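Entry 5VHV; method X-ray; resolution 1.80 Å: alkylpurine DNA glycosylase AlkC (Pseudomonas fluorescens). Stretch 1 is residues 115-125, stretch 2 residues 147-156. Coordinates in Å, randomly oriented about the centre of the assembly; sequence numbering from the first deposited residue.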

# COMPACT_ATOMS: atom_id res chain seq x y z
N SER A 115 0.44 -1.44 14.63
CA SER A 115 0.46 -2.53 13.67
C SER A 115 1.71 -3.38 13.83
O SER A 115 2.82 -2.84 13.88
N ALA A 116 1.54 -4.70 13.84
CA ALA A 116 2.64 -5.64 13.87
C ALA A 116 3.09 -6.06 12.48
O ALA A 116 3.82 -7.05 12.35
N GLU A 117 2.72 -5.30 11.44
CA GLU A 117 2.97 -5.72 10.07
C GLU A 117 4.45 -5.83 9.74
O GLU A 117 4.83 -6.66 8.92
N PHE A 118 5.31 -4.99 10.34
CA PHE A 118 6.75 -5.11 10.11
C PHE A 118 7.36 -6.23 10.94
O PHE A 118 8.18 -7.01 10.43
N ALA A 119 6.97 -6.32 12.20
CA ALA A 119 7.58 -7.30 13.10
C ALA A 119 7.28 -8.73 12.66
O ALA A 119 8.15 -9.60 12.73
N ILE A 120 6.06 -9.00 12.19
CA ILE A 120 5.71 -10.38 11.87
C ILE A 120 6.55 -10.90 10.71
O ILE A 120 6.80 -12.10 10.61
N ARG A 121 7.06 -9.99 9.86
CA ARG A 121 7.83 -10.42 8.70
C ARG A 121 9.19 -10.99 9.08
O ARG A 121 9.71 -11.86 8.37
N HIS A 122 9.77 -10.56 10.21
CA HIS A 122 11.00 -11.20 10.68
C HIS A 122 10.74 -12.64 11.05
O HIS A 122 11.59 -13.52 10.81
N PHE A 123 9.57 -12.92 11.62
CA PHE A 123 9.23 -14.30 11.97
C PHE A 123 8.89 -15.10 10.72
O PHE A 123 9.27 -16.27 10.61
N LEU A 124 8.20 -14.49 9.75
CA LEU A 124 7.94 -15.20 8.50
C LEU A 124 9.23 -15.53 7.77
O LEU A 124 9.31 -16.54 7.07
N LEU A 125 10.26 -14.70 7.95
CA LEU A 125 11.53 -14.94 7.26
C LEU A 125 12.29 -16.08 7.90
O LEU A 125 12.80 -16.97 7.20
N ARG A 147 -7.27 -9.76 11.96
CA ARG A 147 -7.46 -10.28 10.61
C ARG A 147 -6.67 -9.47 9.60
O ARG A 147 -6.06 -10.04 8.68
N ARG A 148 -6.65 -8.15 9.76
CA ARG A 148 -5.91 -7.31 8.83
C ARG A 148 -4.42 -7.62 8.87
O ARG A 148 -3.75 -7.65 7.82
N LEU A 149 -3.88 -7.85 10.06
CA LEU A 149 -2.48 -8.26 10.19
C LEU A 149 -2.20 -9.53 9.39
O LEU A 149 -1.13 -9.66 8.77
N ALA A 150 -3.11 -10.50 9.44
CA ALA A 150 -2.90 -11.77 8.74
C ALA A 150 -2.69 -11.56 7.25
O ALA A 150 -1.81 -12.19 6.63
N SER A 151 -3.44 -10.63 6.65
CA SER A 151 -3.34 -10.31 5.23
C SER A 151 -2.19 -9.35 4.93
O SER A 151 -1.48 -9.54 3.93
N GLU A 152 -2.01 -8.32 5.74
CA GLU A 152 -1.03 -7.28 5.44
C GLU A 152 0.39 -7.74 5.76
O GLU A 152 1.32 -7.49 4.98
N GLY A 153 0.57 -8.43 6.88
CA GLY A 153 1.90 -8.87 7.27
C GLY A 153 2.49 -9.91 6.34
O GLY A 153 3.71 -10.04 6.28
N SER A 154 1.63 -10.66 5.64
CA SER A 154 2.08 -11.72 4.76
C SER A 154 2.23 -11.24 3.32
O SER A 154 2.53 -12.06 2.45
N ARG A 155 2.03 -9.95 3.07
CA ARG A 155 2.08 -9.44 1.70
C ARG A 155 3.43 -9.76 1.05
O ARG A 155 4.48 -9.61 1.68
N PRO A 156 3.43 -10.11 -0.24
CA PRO A 156 4.72 -10.25 -0.92
C PRO A 156 5.57 -8.98 -0.86
O PRO A 156 6.79 -9.05 -0.65

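Where do the two stretches come closest, and what fills the space between them? The backbones draw nearest at E117 and G153, whose CA atoms lie 4.3 Å apart. I120 points toward the other stretch with chi1 t and chi2 p, and the bare CA of G153 leaves room for its CG2, 3.7 Å from that CA; a CB modelled on the glycine would fall 2.5 Å from I120 CG2, a clash. L149 (t, p) leaves its helix sideways, but its end reaches across, with CD1 4.1 Å from I120 CG2 and CD2 3.9 Å from A116 CB. L124 (m, t) also points toward the contact and rests its CD1 3.6 Å from G153 O. This tight approach has a polar cost: E117 O, 4.0 Å from G153 CA, is buried by the contact and has no partner anywhere in the model.

How is the carboxylate of E117 satisfied? Its side chain starts sideways, with chi1 p and chi2 t, and brings OE2 2.9 Å from R148 NH1, a salt bridge with a nearly straight hydrogen bond of 162°. R148 also leaves sideways; chi1 t and chi2 m carry its end nearer, so that OE2 meets the edge of the guanidinium. S115 OG, on a t rotamer, donates to E117 OE2 at 2.6 Å and accepts from E117 N at 3.1 Å, tying the loop to its own glutamate. OE2 thus takes one hydrogen bond from each stretch.

What do the waters add to this network? Water 1 donates to S115 OG at 2.8 Å and accepts from R148 NH1 at 2.9 Å, bridging a serine and an arginine nitrogen that lie 3.7 Å apart (OG to NH1). Water 2 accepts from R148 NH2 at 2.9 Å and lies 2.7 Å from both E117 OE1 and E152 OE2. Those two carboxylate oxygens, E117 OE1 and E152 OE2, are only 4.5 Å apart, and the water sits between like charges. E152 (t, p) also has charge compensation within its own stretch: R155 NH1 donates to its OE2 at 2.9 Å in a salt bridge, while R148 NH2 lies 3.8 Å from OE2 in a long, purely electrostatic one.

What receives the guanidinium of R121? Its CA-to-CB bond points sideways, but chi1 m, chi2 t and chi3 p bring the guanidinium to the backbone carbonyls of G153, R155 and P156. R121 NH1 donates to G153 O at 2.9 Å and to R155 O at 2.7 Å; R121 NH2 shares R155 O at 2.9 Å and makes a weak bond to P156 O at 3.4 Å. These oxygens lie at the guanidinium edge, near its plane, where the N-H groups can reach them. G153 and R155 belong to the type I turn from E152 to R155, and P156 follows it. The CA-to-CB bond of S154 points away, and its OG donates to A150 O at 2.8 Å. R121 NE is satisfied elsewhere in the structure.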

# COMPACT_ATOMS: atom_id res chain seq x y z
CB SER A 115 0.41 -1.98 12.25
OG SER A 115 0.61 -3.05 11.34
CB ALA A 116 2.26 -6.87 14.72
CB GLU A 117 2.32 -4.75 9.08
CG GLU A 117 2.95 -3.36 9.02
CD GLU A 117 2.00 -2.37 8.34
OE1 GLU A 117 2.33 -1.92 7.24
OE2 GLU A 117 0.95 -2.02 8.93
CB PHE A 118 7.43 -3.78 10.42
CG PHE A 118 6.85 -2.64 9.65
CD1 PHE A 118 6.91 -2.65 8.26
CD2 PHE A 118 6.22 -1.59 10.28
CE1 PHE A 118 6.35 -1.63 7.53
CE2 PHE A 118 5.66 -0.56 9.56
CZ PHE A 118 5.72 -0.59 8.18
CB ALA A 119 7.07 -7.05 14.53
CB ILE A 120 4.21 -10.51 11.58
CG1 ILE A 120 3.77 -11.97 11.55
CG2 ILE A 120 3.83 -9.82 10.25
CD1 ILE A 120 3.80 -12.66 12.90
CB ARG A 121 7.96 -9.25 7.71
CG ARG A 121 6.59 -8.84 7.17
CD ARG A 121 6.65 -7.59 6.30
NE ARG A 121 7.12 -7.75 4.93
CZ ARG A 121 6.37 -8.24 3.93
NH1 ARG A 121 5.15 -8.69 4.18
NH2 ARG A 121 6.84 -8.26 2.67
CB HIS A 122 11.58 -10.43 11.86
CG HIS A 122 12.00 -9.04 11.50
ND1 HIS A 122 13.19 -8.76 10.86
CD2 HIS A 122 11.35 -7.86 11.61
CE1 HIS A 122 13.27 -7.46 10.63
NE2 HIS A 122 12.17 -6.89 11.08
CB PHE A 123 8.06 -14.32 12.97
CG PHE A 123 8.43 -13.83 14.36
CD1 PHE A 123 8.93 -14.71 15.33
CD2 PHE A 123 8.26 -12.51 14.70
CE1 PHE A 123 9.24 -14.25 16.61
CE2 PHE A 123 8.56 -12.04 15.98
CZ PHE A 123 9.06 -12.91 16.93
CB LEU A 124 7.00 -14.39 7.61
CG LEU A 124 5.53 -14.37 8.07
CD1 LEU A 124 4.79 -13.25 7.38
CD2 LEU A 124 4.82 -15.70 7.80
CB LEU A 125 12.37 -13.66 7.26
CG LEU A 125 13.70 -13.75 6.50
CD1 LEU A 125 13.46 -14.00 4.99
CD2 LEU A 125 14.51 -12.47 6.74
CB ARG A 147 -8.94 -10.27 10.25
CG ARG A 147 -9.80 -11.19 11.14
CD ARG A 147 -11.13 -11.53 10.51
NE ARG A 147 -11.94 -10.36 10.12
CZ ARG A 147 -12.62 -9.61 10.98
NH1 ARG A 147 -12.59 -9.86 12.29
NH2 ARG A 147 -13.34 -8.59 10.53
CB ARG A 148 -6.21 -5.84 9.14
CG ARG A 148 -5.65 -4.84 8.11
CD ARG A 148 -4.21 -4.41 8.43
NE ARG A 148 -3.84 -3.28 7.58
CZ ARG A 148 -2.68 -2.63 7.63
NH1 ARG A 148 -1.73 -3.00 8.50
NH2 ARG A 148 -2.47 -1.60 6.80
CB LEU A 149 -2.15 -8.47 11.67
CG LEU A 149 -0.78 -9.00 12.05
CD1 LEU A 149 0.31 -8.04 11.53
CD2 LEU A 149 -0.66 -9.16 13.57
CB ALA A 150 -4.10 -12.70 9.00
CB SER A 151 -4.65 -9.67 4.76
OG SER A 151 -4.52 -9.23 3.41
CB GLU A 152 -1.37 -6.01 6.21
CG GLU A 152 -0.60 -4.77 5.77
CD GLU A 152 -1.09 -4.20 4.46
OE1 GLU A 152 -2.10 -4.72 3.93
OE2 GLU A 152 -0.46 -3.24 3.96
CB SER A 154 1.10 -12.90 4.84
OG SER A 154 -0.21 -12.55 4.39
CB ARG A 155 1.90 -7.92 1.69
CG ARG A 155 0.47 -7.49 1.74
CD ARG A 155 0.37 -5.98 1.80
NE ARG A 155 0.88 -5.35 0.59
CZ ARG A 155 0.72 -4.06 0.28
NH1 ARG A 155 0.10 -3.24 1.12
NH2 ARG A 155 1.17 -3.59 -0.89
CB PRO A 156 4.32 -10.59 -2.37
CG PRO A 156 2.92 -11.05 -2.31
CD PRO A 156 2.29 -10.47 -1.10
O HOH W 1 -1.45 -4.88 10.66
O HOH W 2 0.18 -1.35 5.77